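Local coordinates for DUF1818 domain-containing protein (Prochlorococcus marinus, PDB 2IT9), which is of unknown function but may bind DNA, at residues 23-27 and 28-32; 48-51 and 52-56; 113-116 and 117-121. One frame throughout, in Å; residues are numbered along the deposited sequence. Where two conformers were deposited one is given.

Along the chain the three contacts come in series. Contact 1 is a beta hairpin of strands 23-26 and 30-34 in the first four-stranded antiparallel sheet; strand 30-34 leads into helix 36-56, whose last turns hold contact 2. Contact 3, on helix 110-120, follows the second four-stranded sheet. Contacts 1 and 2 lie on opposite sides of the chain's centre, their own centres about 23 Å apart; contact 3 is about 14 Å from contact 1 and about 15 Å from contact 2, between centres. Contacts 2 and 3 touch through a long, weak ion pair, Asp51 OD1 to Arg119 NH2, and through Cys50 packing on Val115, which tie together the two helices of a domain probably related to the PC4-like fold.

Contact 1 of 3, residues 23-27 and 28-32; sequences TLIGG and ETWAI
Trp30 lays its indole flat over the backbone of Gly26 and Gly27 at the end of a tight beta hairpin. From CB the side chain turns back toward the preceding strand: chi1 of 57° sets CG between the backbone N and the carbonyl carbon, which brings the ring over Gly27. CG and CD1 lie more loosely over Gly27 N and CA. CD2 and CE2 then sit above Gly27 N, with CE2 3.4 Å from it, while NE1 stands 3.6 Å from Gly27 CA. This alpha carbon makes a CH-pi contact with the five-membered ring, 3.7 Å from its centroid. Farther out, CE3, CZ2 and CH2 also lie over Gly27 N, the six-membered ring covers Gly26 CA in a second CH-pi contact, and CZ3 comes 3.4 Å from Ile25 O. In the ring plane, at the edge, lies Ile25 CG1, 4.0 Å from CZ3. With no side chain on Gly27, the ring can rest directly on the main chain. The same Gly27 N donates to Trp30 O (2.9 Å), closing the turn through Glu28 and Thr29. An alanine in place of Trp30 would be likely to leave both glycines without their aromatic cover and the carbonyl of Tyr105 without its indole donor. Farther from the turn, Ile25 and Ile32 form an antiparallel hydrogen-bonded pair, their side chains side by side on one face of the sheet (CG1 to CG1, 3.7 Å), whereas Leu24 meets Ala31 CB. Strand 102-106 packs against Ile25, Trp30 and Ile32, with Tyr105 O accepting from Trp30 NE1 and the Trp106 ring meeting the indole; helix 36-56 reaches Ile25 through Trp39 and Leu42. Strand 10-15 flanks strand 23-26, and beyond residues 30-32 the sheet runs on, antiparallel, into a strand of the second subunit.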
loop_
_atom_site.group_PDB
_atom_site.type_symbol
_atom_site.label_atom_id
_atom_site.label_comp_id
_atom_site.label_asym_id
_atom_site.label_seq_id
_atom_site.Cartn_x
_atom_site.Cartn_y
_atom_site.Cartn_z
ATOM N N THR A 23 2.828 13.578 5.452
ATOM C CA THR A 23 1.522 13.185 4.847
ATOM C C THR A 23 1.375 11.687 4.716
ATOM O O THR A 23 2.357 10.980 4.491
ATOM C CB THR A 23 1.346 13.849 3.455
ATOM O OG1 THR A 23 1.318 15.261 3.629
ATOM C CG2 THR A 23 0.075 13.432 2.773
ATOM N N LEU A 24 0.172 11.192 4.953
ATOM C CA LEU A 24 -0.122 9.798 4.688
ATOM C C LEU A 24 -1.264 9.734 3.682
ATOM O O LEU A 24 -2.235 10.458 3.799
ATOM C CB LEU A 24 -0.465 9.085 5.981
ATOM C CG LEU A 24 -1.052 7.674 5.874
ATOM C CD1 LEU A 24 -0.771 6.909 7.139
ATOM C CD2 LEU A 24 -2.541 7.652 5.546
ATOM N N ILE A 25 -1.142 8.844 2.707
ATOM C CA ILE A 25 -2.252 8.522 1.813
ATOM C C ILE A 25 -2.574 7.055 2.021
ATOM O O ILE A 25 -1.662 6.222 2.269
ATOM C CB ILE A 25 -1.980 8.862 0.331
ATOM C CG1 ILE A 25 -0.726 8.168 -0.177
ATOM C CG2 ILE A 25 -1.883 10.373 0.140
ATOM C CD1 ILE A 25 -0.564 8.132 -1.703
ATOM N N GLY A 26 -3.865 6.741 2.000
ATOM C CA GLY A 26 -4.327 5.389 2.193
ATOM C C GLY A 26 -5.452 4.888 1.303
ATOM O O GLY A 26 -6.306 5.661 0.920
ATOM N N GLY A 27 -5.397 3.587 0.969
ATOM C CA GLY A 27 -6.448 2.848 0.293
ATOM C C GLY A 27 -7.073 1.866 1.293
ATOM O O GLY A 27 -6.876 1.967 2.510
ATOM N N GLU A 28 -7.834 0.895 0.819
ATOM C CA GLU A 28 -8.459 -0.039 1.755
ATOM C C GLU A 28 -7.434 -0.918 2.481
ATOM O O GLU A 28 -7.568 -1.181 3.677
ATOM C CB GLU A 28 -9.409 -0.965 1.027
ATOM C CG GLU A 28 -10.261 -1.784 1.971
ATOM C CD GLU A 28 -11.223 -2.691 1.270
ATOM O OE1 GLU A 28 -10.936 -3.101 0.126
ATOM O OE2 GLU A 28 -12.260 -3.026 1.893
ATOM N N THR A 29 -6.432 -1.367 1.738
ATOM C CA THR A 29 -5.461 -2.339 2.247
ATOM C C THR A 29 -4.024 -1.815 2.318
ATOM O O THR A 29 -3.080 -2.610 2.417
ATOM C CB THR A 29 -5.474 -3.591 1.344
ATOM O OG1 THR A 29 -4.983 -3.278 0.023
ATOM C CG2 THR A 29 -6.853 -4.232 1.270
ATOM N N TRP A 30 -3.833 -0.496 2.232
ATOM C CA TRP A 30 -2.480 0.041 2.249
ATOM C C TRP A 30 -2.489 1.499 2.663
ATOM O O TRP A 30 -3.512 2.160 2.597
ATOM C CB TRP A 30 -1.856 -0.037 0.825
ATOM C CG TRP A 30 -2.712 0.702 -0.260
ATOM C CD1 TRP A 30 -3.658 0.156 -1.057
ATOM C CD2 TRP A 30 -2.663 2.111 -0.606
ATOM N NE1 TRP A 30 -4.216 1.113 -1.880
ATOM C CE2 TRP A 30 -3.649 2.333 -1.599
ATOM C CE3 TRP A 30 -1.936 3.204 -0.121
ATOM C CZ2 TRP A 30 -3.903 3.607 -2.136
ATOM C CZ3 TRP A 30 -2.206 4.491 -0.654
ATOM C CH2 TRP A 30 -3.173 4.670 -1.652
ATOM N N ALA A 31 -1.328 1.958 3.120
ATOM C CA ALA A 31 -1.080 3.382 3.379
ATOM C C ALA A 31 0.406 3.596 3.215
ATOM O O ALA A 31 1.186 2.690 3.513
ATOM C CB ALA A 31 -1.518 3.767 4.745
ATOM N N ILE A 32 0.815 4.744 2.673
ATOM C CA ILE A 32 2.198 5.125 2.611
ATOM C C ILE A 32 2.347 6.595 3.031
ATOM O O ILE A 32 1.452 7.415 2.817
ATOM C CB ILE A 32 2.859 4.942 1.209
ATOM C CG1 ILE A 32 2.131 5.761 0.146
ATOM C CG2 ILE A 32 2.882 3.482 0.797
ATOM C CD1 ILE A 32 2.858 5.730 -1.225
#

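Contact 2 of 3, residues 48-51 and 52-56; sequences ELCD and QYKLV
Tyr53 turns the edge of its ring toward Cys50 O, which lies near the ring plane 4.2 Å from CD2. In the conformer given, Lys54 NZ also stands at the ring's edge, in plane, and the Trp86 ring of strand 85-92 meets the phenol with the two planes about 45° apart. CG of Tyr53 is anti to the backbone N (chi1 161°), a setting that carries the ring off the helix to where OH bonds Asp82 O. One turn apart, Cys50 and Lys54 approach each other alongside the helix. Cys50 O accepts from Lys54 N in a nearly straight bond of 2.9 Å, and the same oxygen lies 3.2 Å from Lys54 CG. The lysine chain is bent at chi2 and again at chi4, both near -70°, which brings Lys54 NZ back to 3.1 Å from Cys50 SG. Because Lys54 was deposited in two conformers, this approach and the weak hydrogen bond from NZ to Asn112 OD1 are best read as tentative. Gln52 CB rests against Glu48 O, and Leu55 CG sits 3.6 Å from Asp51 O. Four successive amides, Gln52 to Leu55, donate to the carbonyls four residues back, the regular pattern of an alpha helix. Here it runs through the last turns of the amphipathic helix 36-56: Leu49, Cys50 and Tyr53 are buried, with Leu49 and Tyr53 packed on strands 65-72, 75-82 and 85-92 of the second antiparallel sheet, while Glu48, Asp51, Gln52 and Leu55 are exposed, Glu48 and Gln52 at the margin of the sheet contact.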
loop_
_atom_site.group_PDB
_atom_site.type_symbol
_atom_site.label_atom_id
_atom_site.label_comp_id
_atom_site.label_asym_id
_atom_site.label_seq_id
_atom_site.Cartn_x
_atom_site.Cartn_y
_atom_site.Cartn_z
ATOM N N GLU A 48 -4.063 17.082 -12.865
ATOM C CA GLU A 48 -3.875 17.129 -14.304
ATOM C C GLU A 48 -4.571 15.965 -14.993
ATOM O O GLU A 48 -5.253 16.176 -16.009
ATOM C CB GLU A 48 -2.395 17.130 -14.688
ATOM C CG GLU A 48 -2.243 17.057 -16.163
ATOM C CD GLU A 48 -0.864 17.313 -16.649
ATOM O OE1 GLU A 48 -0.021 17.800 -15.861
ATOM O OE2 GLU A 48 -0.641 17.036 -17.845
ATOM N N LEU A 49 -4.405 14.749 -14.458
ATOM C CA LEU A 49 -5.075 13.580 -15.056
ATOM C C LEU A 49 -6.595 13.670 -14.940
ATOM O O LEU A 49 -7.320 13.488 -15.937
ATOM C CB LEU A 49 -4.592 12.283 -14.420
ATOM C CG LEU A 49 -3.208 11.801 -14.801
ATOM C CD1 LEU A 49 -2.830 10.671 -13.853
ATOM C CD2 LEU A 49 -3.189 11.308 -16.221
ATOM N N CYS A 50 -7.065 14.006 -13.740
ATOM C CA CYS A 50 -8.499 14.137 -13.484
ATOM C C CYS A 50 -9.131 15.142 -14.453
ATOM O O CYS A 50 -10.112 14.804 -15.150
ATOM C CB CYS A 50 -8.792 14.450 -11.976
ATOM S SG CYS A 50 -10.581 14.540 -11.663
ATOM N N ASP A 51 -8.550 16.329 -14.611
ATOM C CA ASP A 51 -9.117 17.321 -15.502
ATOM C C ASP A 51 -9.164 16.827 -16.942
ATOM O O ASP A 51 -10.158 17.041 -17.645
ATOM C CB ASP A 51 -8.324 18.648 -15.455
ATOM C CG ASP A 51 -8.500 19.413 -14.125
ATOM O OD1 ASP A 51 -9.333 19.026 -13.254
ATOM O OD2 ASP A 51 -7.772 20.411 -13.953
ATOM N N GLN A 52 -8.080 16.198 -17.391
ATOM C CA GLN A 52 -8.041 15.680 -18.753
ATOM C C GLN A 52 -9.086 14.597 -18.992
ATOM O O GLN A 52 -9.744 14.582 -20.042
ATOM C CB GLN A 52 -6.701 15.102 -19.059
ATOM C CG GLN A 52 -6.589 14.777 -20.499
ATOM C CD GLN A 52 -5.258 14.251 -20.835
ATOM O OE1 GLN A 52 -4.524 13.799 -19.943
ATOM N NE2 GLN A 52 -4.889 14.348 -22.129
ATOM N N TYR A 53 -9.208 13.678 -18.035
ATOM C CA TYR A 53 -10.219 12.657 -18.106
ATOM C C TYR A 53 -11.612 13.275 -18.214
ATOM O O TYR A 53 -12.404 12.863 -19.059
ATOM C CB TYR A 53 -10.144 11.732 -16.905
ATOM C CG TYR A 53 -11.421 10.938 -16.681
ATOM C CD1 TYR A 53 -11.706 9.806 -17.431
ATOM C CD2 TYR A 53 -12.362 11.351 -15.751
ATOM C CE1 TYR A 53 -12.903 9.087 -17.241
ATOM C CE2 TYR A 53 -13.538 10.640 -15.546
ATOM C CZ TYR A 53 -13.822 9.521 -16.296
ATOM O OH TYR A 53 -15.026 8.843 -16.078
ATOM N N LYS A 54 -11.919 14.260 -17.367
ATOM C CA LYS A 54 -13.237 14.915 -17.379
ATOM C C LYS A 54 -13.578 15.462 -18.768
ATOM O O LYS A 54 -14.755 15.468 -19.180
ATOM C CB LYS A 54 -13.309 16.038 -16.319
ATOM C CG LYS A 54 -13.211 15.583 -14.838
ATOM C CD LYS A 54 -14.440 14.809 -14.357
ATOM C CE LYS A 54 -14.365 14.434 -12.862
ATOM N NZ LYS A 54 -13.329 13.408 -12.514
ATOM N N LEU A 55 -12.565 15.932 -19.509
ATOM C CA LEU A 55 -12.818 16.434 -20.860
ATOM C C LEU A 55 -13.110 15.274 -21.826
ATOM O O LEU A 55 -14.126 15.271 -22.547
ATOM C CB LEU A 55 -11.616 17.213 -21.404
ATOM C CG LEU A 55 -11.232 18.536 -20.731
ATOM C CD1 LEU A 55 -10.023 19.126 -21.468
ATOM C CD2 LEU A 55 -12.400 19.532 -20.697
ATOM N N VAL A 56 -12.181 14.317 -21.848
ATOM C CA VAL A 56 -12.277 13.109 -22.669
ATOM C C VAL A 56 -13.629 12.398 -22.456
ATOM O O VAL A 56 -14.257 11.963 -23.409
ATOM C CB VAL A 56 -11.097 12.162 -22.337
ATOM C CG1 VAL A 56 -11.327 10.750 -22.861
ATOM C CG2 VAL A 56 -9.794 12.728 -22.893
#

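Contact 3 of 3, residues 113-116 and 117-121; sequences NVVN and AMRSM
Arg119 spreads its guanidinium over Val115 CG1, the methyl lying 3.2 Å above one face and offset toward the rim, nearest to NH1. The two side chains run side by side in the same direction, the arginine extended from CG to NE; its NH2 also makes a long, weak ion pair with Asp51 of helix 36-56. At the guanidinium's edge, near its plane, Asn116 OD1 comes within 3.8 Å of Arg119 NH1, the amide turned 40° from the guanidinium. Met118, a selenomethionine buried like Val115, also stretches out beyond CG and brings CE to 3.7 Å from Val114 CG1. Val115 and Arg119, like Val114 and Met118, are four residues apart on helix 110-120, whose backbone bonds run from Ala117, Met118 and Arg119 to the carbonyls of Asn113, Val114 and Val115. Near the helix's end the pattern changes: the bond from Ser120 N to Asn116 O is weak, and the hydroxyl adds to it. Chi1 of 65° folds Ser120 OG back along the helix, and it donates to Asn116 O at 3.0 Å, giving that carbonyl two donors from one residue. Val115 and Met118 pack on Val46 of helix 36-56, Val114 and Met118 touch Trp106, and Ala117 touches Trp10 and Lys5.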
loop_
_atom_site.group_PDB
_atom_site.type_symbol
_atom_site.label_atom_id
_atom_site.label_comp_id
_atom_site.label_asym_id
_atom_site.label_seq_id
_atom_site.Cartn_x
_atom_site.Cartn_y
_atom_site.Cartn_z
ATOM N N ASN A 113 -13.589 10.810 -4.593
ATOM C CA ASN A 113 -13.564 11.302 -3.220
ATOM C C ASN A 113 -12.161 11.706 -2.829
ATOM O O ASN A 113 -11.978 12.721 -2.174
ATOM C CB ASN A 113 -14.204 10.273 -2.278
ATOM C CG ASN A 113 -15.660 9.971 -2.649
ATOM O OD1 ASN A 113 -16.484 10.873 -2.802
ATOM N ND2 ASN A 113 -15.982 8.703 -2.769
ATOM N N VAL A 114 -11.159 10.944 -3.272
ATOM C CA VAL A 114 -9.768 11.262 -3.007
ATOM C C VAL A 114 -9.428 12.608 -3.643
ATOM O O VAL A 114 -8.787 13.469 -3.011
ATOM C CB VAL A 114 -8.853 10.195 -3.542
ATOM C CG1 VAL A 114 -7.400 10.653 -3.517
ATOM C CG2 VAL A 114 -9.030 8.915 -2.700
ATOM N N VAL A 115 -9.863 12.798 -4.881
ATOM C CA VAL A 115 -9.585 14.050 -5.590
ATOM C C VAL A 115 -10.192 15.206 -4.848
ATOM O O VAL A 115 -9.531 16.223 -4.632
ATOM C CB VAL A 115 -10.066 13.996 -7.077
ATOM C CG1 VAL A 115 -10.118 15.378 -7.685
ATOM C CG2 VAL A 115 -9.128 13.081 -7.885
ATOM N N ASN A 116 -11.462 15.072 -4.476
ATOM C CA ASN A 116 -12.129 16.115 -3.728
ATOM C C ASN A 116 -11.379 16.481 -2.442
ATOM O O ASN A 116 -11.278 17.679 -2.106
ATOM C CB ASN A 116 -13.584 15.709 -3.447
ATOM C CG ASN A 116 -14.462 15.726 -4.717
ATOM O OD1 ASN A 116 -14.111 16.347 -5.736
ATOM N ND2 ASN A 116 -15.627 15.077 -4.639
ATOM N N ALA A 117 -10.860 15.465 -1.737
ATOM C CA ALA A 117 -10.087 15.685 -0.491
ATOM C C ALA A 117 -8.779 16.393 -0.799
ATOM O O ALA A 117 -8.375 17.262 -0.060
ATOM C CB ALA A 117 -9.805 14.358 0.229
HETATM N N MSE A 118 -8.091 15.995 -1.869
HETATM C CA MSE A 118 -6.837 16.630 -2.260
HETATM C C MSE A 118 -7.033 18.079 -2.533
HETATM O O MSE A 118 -6.222 18.898 -2.092
HETATM C CB MSE A 118 -6.252 15.972 -3.516
HETATM C CG MSE A 118 -5.713 14.635 -3.242
HETATM SE SE MSE A 118 -4.995 13.839 -4.868
HETATM C CE MSE A 118 -4.146 12.347 -4.082
ATOM N N ARG A 119 -8.094 18.408 -3.264
ATOM C CA ARG A 119 -8.380 19.796 -3.594
ATOM C C ARG A 119 -8.707 20.693 -2.392
ATOM O O ARG A 119 -8.488 21.900 -2.454
ATOM C CB ARG A 119 -9.570 19.879 -4.549
ATOM C CG ARG A 119 -9.347 19.359 -5.941
ATOM C CD ARG A 119 -10.492 19.827 -6.881
ATOM N NE ARG A 119 -10.230 19.455 -8.278
ATOM C CZ ARG A 119 -10.882 18.534 -9.000
ATOM N NH1 ARG A 119 -11.924 17.862 -8.503
ATOM N NH2 ARG A 119 -10.510 18.313 -10.270
ATOM N N SER A 120 -9.251 20.122 -1.322
ATOM C CA SER A 120 -9.685 20.896 -0.175
ATOM C C SER A 120 -8.893 20.713 1.111
ATOM O O SER A 120 -9.372 21.144 2.155
ATOM C CB SER A 120 -11.129 20.512 0.130
ATOM O OG SER A 120 -11.189 19.156 0.534
HETATM N N MSE A 121 -7.702 20.112 1.081
HETATM C CA MSE A 121 -6.995 19.820 2.360
HETATM C C MSE A 121 -6.905 20.978 3.422
HETATM O O MSE A 121 -7.042 20.752 4.644
HETATM C CB MSE A 121 -5.625 19.214 2.106
HETATM C CG MSE A 121 -5.619 17.767 1.733
HETATM SE SE MSE A 121 -6.406 16.411 2.996
HETATM C CE MSE A 121 -5.243 16.382 4.606
#